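Local coordinates for tubulin-like protein CetZ1 (Haloferax volcanii, PDB 4B46), which binds GTP as a tubulin-like GTPase of the archaeal cytoskeleton and controls cell shape, being essential for the rod-shaped cells needed for efficient swimming, at residues V31-A36 and D91-H96; N163-D168 and V343-G348; V191-V196 and R282-C287. All coordinates share one frame; numbering follows the deposited sequence.

Interaction 1 (V31-A36 and D91-H96); sequences VRAAVA and DSIPVH
I93 lays its side chain over A33 and V35, pinning the loop between helix 83-90 and strand 100-106 onto strand 31-38 of the Rossmann-like sheet of the tubulin/FtsZ GTPase domain. Both branches of the isoleucine straddle the A33 methyl: I93 CG1 lies 3.5 Å from A33 CB and I93 CG2 3.6 Å from it. CG1 stands anti to the carbonyl carbon (chi1 -70°), and the extended chain beyond carries CD1 on to V35, where it meets V35 CG2 at 3.8 Å. An alanine suits the middle of this patch, because its short methyl lets the loop come close to the strand, with A33 CA only 6.1 Å from I93 CA. V35 and A33 point to the same side of the strand, while A34 between them faces helix 9-26. At the exposed end, P94 continues the apolar surface. It is the centre of an inverse gamma turn. The R32 chain bends at chi2 (63°) and crosses the proline at about a right angle. A salt bridge from R32 NE to E97, just beyond the loop segment, holds the guanidinium there, and P94 CG rests over one of its faces, 3.8 Å from R32 NH2.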
ATOM      1  N   VAL A  31      -3.672  -2.595 -12.306  1.00 24.73           N
ATOM      2  CA  VAL A  31      -3.037  -3.879 -12.013  1.00 18.65           C
ATOM      3  C   VAL A  31      -2.694  -4.602 -13.307  1.00 24.64           C
ATOM      4  O   VAL A  31      -3.495  -5.380 -13.833  1.00 25.60           O
ATOM      5  CB  VAL A  31      -3.944  -4.759 -11.137  1.00 23.55           C
ATOM      6  CG1 VAL A  31      -3.168  -5.955 -10.599  1.00 23.95           C
ATOM      7  CG2 VAL A  31      -4.527  -3.933  -9.988  1.00 17.95           C
ATOM      8  N   ARG A  32      -1.498  -4.335 -13.822  1.00 24.53           N
ATOM      9  CA  ARG A  32      -1.070  -4.909 -15.090  1.00 26.95           C
ATOM     10  C   ARG A  32      -0.710  -6.378 -14.895  1.00 30.59           C
ATOM     11  O   ARG A  32      -0.803  -7.194 -15.821  1.00 27.62           O
ATOM     12  CB  ARG A  32       0.120  -4.128 -15.650  1.00 35.10           C
ATOM     13  CG  ARG A  32       0.607  -4.625 -17.001  1.00 44.36           C
ATOM     14  CD  ARG A  32      -0.453  -4.474 -18.077  1.00 54.68           C
ATOM     15  NE  ARG A  32      -0.131  -5.252 -19.275  1.00 62.34           N
ATOM     16  CZ  ARG A  32      -0.807  -6.324 -19.683  1.00 69.48           C
ATOM     17  NH1 ARG A  32      -1.856  -6.750 -18.999  1.00 68.68           N
ATOM     18  NH2 ARG A  32      -0.437  -6.966 -20.784  1.00 71.33           N
ATOM     19  N   ALA A  33      -0.302  -6.714 -13.675  1.00 23.27           N
ATOM     20  CA  ALA A  33      -0.017  -8.099 -13.320  1.00 24.74           C
ATOM     21  C   ALA A  33      -0.278  -8.304 -11.842  1.00 19.79           C
ATOM     22  O   ALA A  33       0.059  -7.454 -11.023  1.00 21.48           O
ATOM     23  CB  ALA A  33       1.419  -8.445 -13.638  1.00 23.19           C
ATOM     24  N   ALA A  34      -0.875  -9.436 -11.495  1.00 21.27           N
ATOM     25  CA  ALA A  34      -1.080  -9.758 -10.090  1.00 22.23           C
ATOM     26  C   ALA A  34      -0.592 -11.175  -9.773  1.00 24.28           C
ATOM     27  O   ALA A  34      -0.880 -12.120 -10.503  1.00 22.50           O
ATOM     28  CB  ALA A  34      -2.531  -9.580  -9.708  1.00 20.53           C
ATOM     29  N   VAL A  35       0.172 -11.295  -8.694  1.00 19.65           N
ATOM     30  CA  VAL A  35       0.724 -12.575  -8.253  1.00 19.21           C
ATOM     31  C   VAL A  35       0.510 -12.707  -6.741  1.00 18.71           C
ATOM     32  O   VAL A  35       0.567 -11.708  -6.021  1.00 19.86           O
ATOM     33  CB  VAL A  35       2.234 -12.679  -8.607  1.00 21.61           C
ATOM     34  CG1 VAL A  35       2.875 -13.894  -7.949  1.00 21.24           C
ATOM     35  CG2 VAL A  35       2.430 -12.741 -10.138  1.00 21.97           C
ATOM     36  N   ALA A  36       0.228 -13.923  -6.276  1.00 21.44           N
ATOM     37  CA  ALA A  36       0.049 -14.202  -4.846  1.00 16.61           C
ATOM     38  C   ALA A  36       1.026 -15.288  -4.414  1.00 19.25           C
ATOM     39  O   ALA A  36       1.141 -16.330  -5.074  1.00 18.13           O
ATOM     40  CB  ALA A  36      -1.374 -14.655  -4.566  1.00 16.53           C
ATOM     41  N   ASP A  91       8.197 -14.380 -14.181  1.00 27.20           N
ATOM     42  CA  ASP A  91       8.697 -14.470 -15.550  1.00 31.11           C
ATOM     43  C   ASP A  91       7.599 -14.425 -16.618  1.00 35.97           C
ATOM     44  O   ASP A  91       7.889 -14.270 -17.805  1.00 38.41           O
ATOM     45  CB  ASP A  91       9.540 -15.732 -15.733  1.00 32.07           C
ATOM     46  CG  ASP A  91      10.924 -15.607 -15.124  1.00 33.02           C
ATOM     47  OD1 ASP A  91      11.365 -14.468 -14.868  1.00 38.58           O
ATOM     48  OD2 ASP A  91      11.569 -16.653 -14.905  1.00 37.95           O
ATOM     49  N   SER A  92       6.346 -14.565 -16.199  1.00 40.73           N
ATOM     50  CA  SER A  92       5.223 -14.519 -17.130  1.00 45.60           C
ATOM     51  C   SER A  92       4.631 -13.110 -17.216  1.00 48.19           C
ATOM     52  O   SER A  92       3.869 -12.795 -18.133  1.00 54.57           O
ATOM     53  CB  SER A  92       4.153 -15.533 -16.727  1.00 53.25           C
ATOM     54  OG  SER A  92       4.705 -16.839 -16.634  1.00 60.52           O
ATOM     55  N   ILE A  93       5.000 -12.265 -16.258  1.00 41.78           N
ATOM     56  CA  ILE A  93       4.585 -10.865 -16.232  1.00 43.01           C
ATOM     57  C   ILE A  93       5.295 -10.040 -17.302  1.00 43.64           C
ATOM     58  O   ILE A  93       6.515 -10.095 -17.414  1.00 41.03           O
ATOM     59  CB  ILE A  93       4.915 -10.241 -14.863  1.00 39.74           C
ATOM     60  CG1 ILE A  93       4.009 -10.828 -13.782  1.00 38.28           C
ATOM     61  CG2 ILE A  93       4.816  -8.718 -14.909  1.00 46.68           C
ATOM     62  CD1 ILE A  93       4.345 -10.346 -12.386  1.00 38.62           C
ATOM     63  N   PRO A  94       4.534  -9.256 -18.083  1.00 46.29           N
ATOM     64  CA  PRO A  94       5.157  -8.343 -19.045  1.00 44.68           C
ATOM     65  C   PRO A  94       5.750  -7.141 -18.305  1.00 44.77           C
ATOM     66  O   PRO A  94       5.129  -6.075 -18.219  1.00 41.07           O
ATOM     67  CB  PRO A  94       3.982  -7.910 -19.920  1.00 48.78           C
ATOM     68  CG  PRO A  94       2.796  -7.976 -18.995  1.00 50.17           C
ATOM     69  CD  PRO A  94       3.067  -9.109 -18.040  1.00 46.58           C
ATOM     70  N   VAL A  95       6.949  -7.327 -17.762  1.00 40.71           N
ATOM     71  CA  VAL A  95       7.577  -6.327 -16.906  1.00 37.27           C
ATOM     72  C   VAL A  95       7.877  -5.016 -17.641  1.00 37.01           C
ATOM     73  O   VAL A  95       7.796  -3.947 -17.046  1.00 33.05           O
ATOM     74  CB  VAL A  95       8.844  -6.889 -16.217  1.00 43.38           C
ATOM     75  CG1 VAL A  95       9.539  -5.817 -15.386  1.00 41.43           C
ATOM     76  CG2 VAL A  95       8.474  -8.084 -15.336  1.00 41.76           C
ATOM     77  N   HIS A  96       8.193  -5.092 -18.935  1.00 31.53           N
ATOM     78  CA  HIS A  96       8.426  -3.883 -19.721  1.00 40.09           C
ATOM     79  C   HIS A  96       7.196  -2.975 -19.765  1.00 38.64           C
ATOM     80  O   HIS A  96       7.298  -1.802 -20.120  1.00 36.43           O
ATOM     81  CB  HIS A  96       8.872  -4.219 -21.150  1.00 49.63           C
ATOM     82  CG  HIS A  96      10.221  -4.863 -21.231  1.00 52.80           C
ATOM     83  ND1 HIS A  96      11.360  -4.273 -20.728  1.00 53.78           N
ATOM     84  CD2 HIS A  96      10.612  -6.046 -21.757  1.00 53.73           C
ATOM     85  CE1 HIS A  96      12.395  -5.069 -20.933  1.00 51.62           C
ATOM     86  NE2 HIS A  96      11.968  -6.150 -21.558  1.00 55.10           N
TER

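Interaction 2 (N163-D168 and V343-G348); sequences NLLVFD and VILLSG
The side-chain amide nitrogen of N163 has two acceptors: it gives a hydrogen bond to the backbone O of L223 and a weak, bent one to S347 OG, with N163 ND2 3.1 Å from S347 OG and an N-H...O angle of 134°. The other end of the same amide, OD1, is bonded to S229 OG, so both ends of this buried group are engaged and its rotation is fixed. An asparagine suits the place because one flat group offers donor and acceptor at once. S347 also has a weak hydrogen bond to the O of T222; its OG stands anti to the backbone N (chi1 161°), on the side that meets N163. These two segments belong to one mixed sheet but are not neighbours in it: strand 228-237 runs between them, parallel to 163-168 and antiparallel to 339-347, where the GTPase domain sheet passes into that of the C-terminal domain. Side chains must therefore reach across the intervening strand, and N163 and S347 meet beside S229 of that strand, which both of them contact. Further along, two leucines span the same gap. Neither aims its CB straight at the other segment; the side chains cross at about a right angle, and their ends draw together until L165 CD1 touches L345 CD1 at 3.8 Å. Leucine is long enough for this reach and wholly apolar, as befits a buried place; L165 also packs on F194 of helix 179-198.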
ATOM      1  N   ASN A 163      10.350   2.729  -1.362  1.00 15.32           N
ATOM      2  CA  ASN A 163       9.476   3.466  -0.458  1.00 14.79           C
ATOM      3  C   ASN A 163       8.483   2.485   0.139  1.00 17.20           C
ATOM      4  O   ASN A 163       7.994   1.584  -0.539  1.00 15.19           O
ATOM      5  CB  ASN A 163       8.723   4.589  -1.194  1.00 11.13           C
ATOM      6  CG  ASN A 163       8.126   5.625  -0.238  1.00 15.47           C
ATOM      7  OD1 ASN A 163       7.215   5.326   0.555  1.00 13.36           O
ATOM      8  ND2 ASN A 163       8.640   6.854  -0.314  1.00 15.43           N
ATOM      9  N   LEU A 164       8.197   2.648   1.420  1.00 12.83           N
ATOM     10  CA  LEU A 164       7.250   1.763   2.069  1.00 13.76           C
ATOM     11  C   LEU A 164       5.981   2.529   2.410  1.00 12.60           C
ATOM     12  O   LEU A 164       5.975   3.358   3.308  1.00 12.08           O
ATOM     13  CB  LEU A 164       7.866   1.137   3.324  1.00 13.69           C
ATOM     14  CG  LEU A 164       6.898   0.229   4.085  1.00 16.30           C
ATOM     15  CD1 LEU A 164       6.466  -0.946   3.199  1.00 15.50           C
ATOM     16  CD2 LEU A 164       7.533  -0.256   5.386  1.00 10.59           C
ATOM     17  N   LEU A 165       4.925   2.272   1.647  1.00 11.87           N
ATOM     18  CA  LEU A 165       3.606   2.806   1.938  1.00 12.14           C
ATOM     19  C   LEU A 165       3.043   1.968   3.075  1.00 16.31           C
ATOM     20  O   LEU A 165       3.134   0.741   3.042  1.00 15.60           O
ATOM     21  CB  LEU A 165       2.674   2.667   0.724  1.00 11.56           C
ATOM     22  CG  LEU A 165       2.911   3.328  -0.657  1.00 19.91           C
ATOM     23  CD1 LEU A 165       2.593   4.807  -0.638  1.00 28.03           C
ATOM     24  CD2 LEU A 165       4.297   3.110  -1.233  1.00 28.07           C
ATOM     25  N   VAL A 166       2.448   2.620   4.068  1.00 12.83           N
ATOM     26  CA  VAL A 166       1.978   1.903   5.258  1.00 13.71           C
ATOM     27  C   VAL A 166       0.480   2.104   5.490  1.00 17.84           C
ATOM     28  O   VAL A 166      -0.047   3.216   5.356  1.00 15.85           O
ATOM     29  CB  VAL A 166       2.775   2.330   6.515  1.00 12.26           C
ATOM     30  CG1 VAL A 166       2.241   1.642   7.799  1.00 11.12           C
ATOM     31  CG2 VAL A 166       4.258   2.048   6.324  1.00 13.15           C
ATOM     32  N   PHE A 167      -0.198   1.011   5.822  1.00 13.76           N
ATOM     33  CA  PHE A 167      -1.562   1.057   6.326  1.00 14.90           C
ATOM     34  C   PHE A 167      -1.574   0.371   7.691  1.00 20.35           C
ATOM     35  O   PHE A 167      -1.153  -0.782   7.815  1.00 17.35           O
ATOM     36  CB  PHE A 167      -2.540   0.377   5.359  1.00 12.28           C
ATOM     37  CG  PHE A 167      -3.981   0.530   5.758  1.00 14.98           C
ATOM     38  CD1 PHE A 167      -4.562  -0.348   6.664  1.00 17.06           C
ATOM     39  CD2 PHE A 167      -4.751   1.564   5.239  1.00 15.35           C
ATOM     40  CE1 PHE A 167      -5.889  -0.204   7.046  1.00 16.44           C
ATOM     41  CE2 PHE A 167      -6.077   1.723   5.614  1.00 14.24           C
ATOM     42  CZ  PHE A 167      -6.648   0.834   6.521  1.00 17.04           C
ATOM     43  N   ASP A 168      -2.045   1.077   8.716  1.00 19.01           N
ATOM     44  CA  ASP A 168      -2.028   0.544  10.079  1.00 18.88           C
ATOM     45  C   ASP A 168      -3.413   0.022  10.484  1.00 21.14           C
ATOM     46  O   ASP A 168      -4.317   0.813  10.755  1.00 16.79           O
ATOM     47  CB  ASP A 168      -1.556   1.649  11.041  1.00 16.76           C
ATOM     48  CG  ASP A 168      -1.258   1.137  12.450  1.00 21.93           C
ATOM     49  OD1 ASP A 168      -1.527  -0.050  12.756  1.00 17.67           O
ATOM     50  OD2 ASP A 168      -0.737   1.933  13.260  1.00 15.81           O
ATOM     51  N   VAL A 343      -7.036  12.608  -2.696  1.00 17.23           N
ATOM     52  CA  VAL A 343      -6.035  11.815  -2.004  1.00 16.39           C
ATOM     53  C   VAL A 343      -4.786  12.646  -1.810  1.00 13.07           C
ATOM     54  O   VAL A 343      -4.351  13.352  -2.711  1.00 15.84           O
ATOM     55  CB  VAL A 343      -5.694  10.520  -2.791  1.00 22.85           C
ATOM     56  CG1 VAL A 343      -4.232  10.117  -2.605  1.00 23.29           C
ATOM     57  CG2 VAL A 343      -6.620   9.385  -2.371  1.00 23.78           C
ATOM     58  N   ILE A 344      -4.206  12.573  -0.625  1.00 17.47           N
ATOM     59  CA  ILE A 344      -2.919  13.199  -0.397  1.00 15.48           C
ATOM     60  C   ILE A 344      -1.912  12.120  -0.041  1.00 16.24           C
ATOM     61  O   ILE A 344      -2.113  11.362   0.902  1.00 17.82           O
ATOM     62  CB  ILE A 344      -2.990  14.241   0.730  1.00 14.29           C
ATOM     63  CG1 ILE A 344      -4.055  15.306   0.392  1.00 21.29           C
ATOM     64  CG2 ILE A 344      -1.627  14.888   0.929  1.00 16.10           C
ATOM     65  CD1 ILE A 344      -4.283  16.328   1.491  1.00 20.20           C
ATOM     66  N   LEU A 345      -0.843  12.043  -0.820  1.00 15.65           N
ATOM     67  CA  LEU A 345       0.242  11.123  -0.546  1.00 12.53           C
ATOM     68  C   LEU A 345       1.334  11.939   0.110  1.00 15.46           C
ATOM     69  O   LEU A 345       1.755  12.966  -0.430  1.00 14.79           O
ATOM     70  CB  LEU A 345       0.754  10.496  -1.851  1.00 11.22           C
ATOM     71  CG  LEU A 345       2.103   9.776  -1.806  1.00 17.56           C
ATOM     72  CD1 LEU A 345       2.074   8.568  -0.854  1.00 15.50           C
ATOM     73  CD2 LEU A 345       2.553   9.355  -3.220  1.00 15.08           C
ATOM     74  N   LEU A 346       1.748  11.510   1.298  1.00 12.86           N
ATOM     75  CA  LEU A 346       2.824  12.162   2.022  1.00 13.41           C
ATOM     76  C   LEU A 346       3.962  11.168   2.148  1.00 16.37           C
ATOM     77  O   LEU A 346       3.805  10.110   2.752  1.00 14.52           O
ATOM     78  CB  LEU A 346       2.356  12.616   3.410  1.00 14.08           C
ATOM     79  CG  LEU A 346       1.213  13.632   3.423  1.00 18.25           C
ATOM     80  CD1 LEU A 346       0.723  13.873   4.845  1.00 21.60           C
ATOM     81  CD2 LEU A 346       1.650  14.949   2.789  1.00 14.88           C
ATOM     82  N   SER A 347       5.102  11.500   1.551  1.00 13.21           N
ATOM     83  CA  SER A 347       6.227  10.586   1.534  1.00 18.00           C
ATOM     84  C   SER A 347       7.327  11.125   2.422  1.00 18.27           C
ATOM     85  O   SER A 347       7.545  12.323   2.469  1.00 19.00           O
ATOM     86  CB  SER A 347       6.719  10.375   0.099  1.00 18.47           C
ATOM     87  OG  SER A 347       8.044   9.859   0.075  1.00 28.43           O
ATOM     88  N   GLY A 348       8.004  10.236   3.143  1.00 13.74           N
ATOM     89  CA  GLY A 348       9.115  10.654   3.975  1.00 17.67           C
ATOM     90  C   GLY A 348       8.658  11.251   5.295  1.00 20.89           C
ATOM     91  O   GLY A 348       9.263  12.200   5.808  1.00 23.12           O
TER

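Interaction 3 (V191-V196 and R282-C287); sequences VNRFGV and RLTLPC
In R193 and F194 alike CG stands anti to the carbonyl carbon (chi1 -75° and -66°); the arginine chain then runs extended from CG to NE past T284, and the phenylalanine ring is sent to the same residue. They belong to helix 179-198, the helix that in the tubulin/FtsZ fold links the GTPase domain to the C-terminal domain; T284 lies in the loop after helix 265-280. The T284 methyl is the meeting point: T284 CG2 lies 4.0 Å from R193 CD and 4.1 Å from F194 CE2, approaching the ring obliquely. Threonine suits this spot because its two branches do different work. While CG2 faces the helix, OG1 is hydrogen-bonded to V166 O and V231 N of the sheet, which fixes the rotation of the side chain. Arginine in turn offers apolar methylenes to T284 and a charged end to the water beyond. Its NH1 is bonded to E189 O one turn back, and two waters lie in the guanidinium plane at its edge, bridging to the carbonyl of R282. One water accepts from R193 NE at 2.8 Å; the other accepts from R193 NH2 at 2.7 Å, and its link onward to R282 O is longer, at 3.2 Å.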
ATOM      1  N   VAL A 191      -8.074  -0.458  -0.573  1.00 18.31           N
ATOM      2  CA  VAL A 191      -8.111  -0.409  -2.028  1.00 17.40           C
ATOM      3  C   VAL A 191      -8.698   0.910  -2.579  1.00 23.18           C
ATOM      4  O   VAL A 191      -8.238   1.410  -3.596  1.00 26.33           O
ATOM      5  CB  VAL A 191      -8.841  -1.651  -2.591  1.00 22.65           C
ATOM      6  CG1 VAL A 191      -8.963  -1.558  -4.057  1.00 26.77           C
ATOM      7  CG2 VAL A 191      -8.064  -2.926  -2.237  1.00 19.45           C
ATOM      8  N   ASN A 192      -9.695   1.479  -1.906  1.00 22.91           N
ATOM      9  CA  ASN A 192     -10.268   2.751  -2.350  1.00 24.00           C
ATOM     10  C   ASN A 192      -9.253   3.880  -2.301  1.00 18.76           C
ATOM     11  O   ASN A 192      -9.268   4.782  -3.126  1.00 22.55           O
ATOM     12  CB  ASN A 192     -11.481   3.134  -1.499  1.00 22.88           C
ATOM     13  CG  ASN A 192     -12.720   2.342  -1.861  1.00 35.27           C
ATOM     14  OD1 ASN A 192     -12.893   1.929  -3.007  1.00 38.80           O
ATOM     15  ND2 ASN A 192     -13.598   2.130  -0.882  1.00 38.91           N
ATOM     16  N   ARG A 193      -8.375   3.824  -1.313  1.00 19.88           N
ATOM     17  CA  ARG A 193      -7.385   4.866  -1.110  1.00 19.70           C
ATOM     18  C   ARG A 193      -6.223   4.732  -2.069  1.00 20.76           C
ATOM     19  O   ARG A 193      -5.909   5.675  -2.798  1.00 19.03           O
ATOM     20  CB  ARG A 193      -6.911   4.870   0.342  1.00 22.96           C
ATOM     21  CG  ARG A 193      -7.968   5.471   1.258  1.00 20.11           C
ATOM     22  CD  ARG A 193      -7.799   5.113   2.731  1.00 19.61           C
ATOM     23  NE  ARG A 193      -8.725   5.940   3.503  1.00 21.94           N
ATOM     24  CZ  ARG A 193     -10.028   5.706   3.577  1.00 21.85           C
ATOM     25  NH1 ARG A 193     -10.547   4.645   2.967  1.00 21.56           N
ATOM     26  NH2 ARG A 193     -10.806   6.523   4.267  1.00 19.04           N
ATOM     27  N   PHE A 194      -5.582   3.566  -2.075  1.00 13.80           N
ATOM     28  CA  PHE A 194      -4.458   3.356  -2.979  1.00 12.63           C
ATOM     29  C   PHE A 194      -4.904   3.211  -4.430  1.00 16.36           C
ATOM     30  O   PHE A 194      -4.145   3.500  -5.363  1.00 20.92           O
ATOM     31  CB  PHE A 194      -3.602   2.177  -2.514  1.00 17.93           C
ATOM     32  CG  PHE A 194      -2.906   2.431  -1.204  1.00 16.55           C
ATOM     33  CD1 PHE A 194      -1.785   3.243  -1.153  1.00 18.73           C
ATOM     34  CD2 PHE A 194      -3.389   1.886  -0.021  1.00 16.02           C
ATOM     35  CE1 PHE A 194      -1.152   3.507   0.047  1.00 17.20           C
ATOM     36  CE2 PHE A 194      -2.764   2.147   1.186  1.00 17.74           C
ATOM     37  CZ  PHE A 194      -1.636   2.947   1.219  1.00 19.78           C
ATOM     38  N   GLY A 195      -6.141   2.778  -4.632  1.00 18.71           N
ATOM     39  CA  GLY A 195      -6.686   2.711  -5.975  1.00 18.11           C
ATOM     40  C   GLY A 195      -6.858   4.098  -6.580  1.00 23.38           C
ATOM     41  O   GLY A 195      -6.673   4.288  -7.781  1.00 20.08           O
ATOM     42  N   VAL A 196      -7.227   5.077  -5.760  1.00 19.12           N
ATOM     43  CA  VAL A 196      -7.393   6.432  -6.290  1.00 20.63           C
ATOM     44  C   VAL A 196      -6.026   7.015  -6.612  1.00 21.54           C
ATOM     45  O   VAL A 196      -5.842   7.634  -7.660  1.00 24.59           O
ATOM     46  CB  VAL A 196      -8.180   7.359  -5.334  1.00 23.78           C
ATOM     47  CG1 VAL A 196      -7.999   8.826  -5.722  1.00 23.48           C
ATOM     48  CG2 VAL A 196      -9.648   7.003  -5.361  1.00 23.82           C
ATOM     49  N   ARG A 282      -8.487  10.743   8.997  1.00 20.82           N
ATOM     50  CA  ARG A 282      -7.686   9.575   9.353  1.00 19.58           C
ATOM     51  C   ARG A 282      -6.770   9.161   8.194  1.00 17.30           C
ATOM     52  O   ARG A 282      -7.216   8.962   7.064  1.00 18.92           O
ATOM     53  CB  ARG A 282      -8.590   8.422   9.773  1.00 20.85           C
ATOM     54  CG  ARG A 282      -7.846   7.205  10.334  1.00 27.28           C
ATOM     55  CD  ARG A 282      -8.831   6.146  10.770  1.00 32.57           C
ATOM     56  NE  ARG A 282      -9.568   6.577  11.952  1.00 38.65           N
ATOM     57  CZ  ARG A 282     -10.859   6.354  12.145  1.00 48.56           C
ATOM     58  NH1 ARG A 282     -11.556   5.701  11.223  1.00 54.04           N
ATOM     59  NH2 ARG A 282     -11.453   6.787  13.256  1.00 42.97           N
ATOM     60  N   LEU A 283      -5.480   9.058   8.491  1.00 16.63           N
ATOM     61  CA  LEU A 283      -4.481   8.627   7.520  1.00 17.57           C
ATOM     62  C   LEU A 283      -4.295   7.110   7.555  1.00 18.25           C
ATOM     63  O   LEU A 283      -4.597   6.476   8.555  1.00 13.95           O
ATOM     64  CB  LEU A 283      -3.151   9.298   7.843  1.00 18.91           C
ATOM     65  CG  LEU A 283      -3.238  10.823   7.955  1.00 20.65           C
ATOM     66  CD1 LEU A 283      -1.850  11.375   8.188  1.00 18.78           C
ATOM     67  CD2 LEU A 283      -3.865  11.434   6.695  1.00 15.31           C
ATOM     68  N   THR A 284      -3.789   6.539   6.466  1.00 16.67           N
ATOM     69  CA  THR A 284      -3.501   5.104   6.430  1.00 18.45           C
ATOM     70  C   THR A 284      -2.543   4.763   7.570  1.00 18.84           C
ATOM     71  O   THR A 284      -2.759   3.796   8.310  1.00 14.30           O
ATOM     72  CB  THR A 284      -2.945   4.658   5.046  1.00 16.12           C
ATOM     73  OG1 THR A 284      -1.742   5.375   4.735  1.00 15.17           O
ATOM     74  CG2 THR A 284      -3.979   4.912   3.948  1.00 11.60           C
ATOM     75  N   LEU A 285      -1.507   5.589   7.722  1.00 15.13           N
ATOM     76  CA  LEU A 285      -0.641   5.577   8.899  1.00 14.24           C
ATOM     77  C   LEU A 285      -0.750   6.913   9.625  1.00 17.36           C
ATOM     78  O   LEU A 285      -0.292   7.927   9.116  1.00 13.32           O
ATOM     79  CB  LEU A 285       0.828   5.328   8.511  1.00 14.37           C
ATOM     80  CG  LEU A 285       1.857   5.491   9.647  1.00 15.30           C
ATOM     81  CD1 LEU A 285       1.659   4.452  10.780  1.00 17.26           C
ATOM     82  CD2 LEU A 285       3.281   5.432   9.104  1.00 15.87           C
ATOM     83  N   PRO A 286      -1.362   6.925  10.822  1.00 19.58           N
ATOM     84  CA  PRO A 286      -1.482   8.198  11.547  1.00 18.75           C
ATOM     85  C   PRO A 286      -0.119   8.795  11.885  1.00 20.99           C
ATOM     86  O   PRO A 286       0.824   8.063  12.215  1.00 21.19           O
ATOM     87  CB  PRO A 286      -2.237   7.812  12.829  1.00 19.77           C
ATOM     88  CG  PRO A 286      -3.001   6.607  12.456  1.00 18.39           C
ATOM     89  CD  PRO A 286      -2.116   5.844  11.472  1.00 19.03           C
ATOM     90  N   CYS A 287      -0.020  10.115  11.763  1.00 17.23           N
ATOM     91  CA  CYS A 287       1.199  10.851  12.070  1.00 18.65           C
ATOM     92  C   CYS A 287       0.901  12.340  11.994  1.00 20.77           C
ATOM     93  O   CYS A 287      -0.185  12.741  11.586  1.00 26.24           O
ATOM     94  CB  CYS A 287       2.315  10.494  11.078  1.00 21.04           C
ATOM     95  SG  CYS A 287       1.963  10.895   9.344  1.00 24.31           S
TER
HETATM   96  O   HOH W   1      -6.726   7.653   4.581  1.00 15.39           O
HETATM   97  O   HOH W   2      -9.821   8.828   5.279  1.00 19.48           O

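Interactions 2 and 3 are close neighbours, their centres 8 Å apart, whereas the centre of interaction 1 lies 23 and 24 Å from theirs, toward the periphery of the GTPase domain. Interactions 1 and 2 reach the same sheet at distant strands. The first lays a loop on strand 31-38 by apolar packing with an exposed arginine at its margin; the second is wholly buried and joins a leucine pair to a weak polar bond. Interaction 3 is nested within the chain loop closed by interaction 2, and adds bridging waters to sparse packing. T284 of interaction 3 meets strand 163-168 of interaction 2: D168 N is probably hydrogen-bonded to T284 O at 2.8 Å, and F167 CD2 packs 3.6 Å from T284 CB.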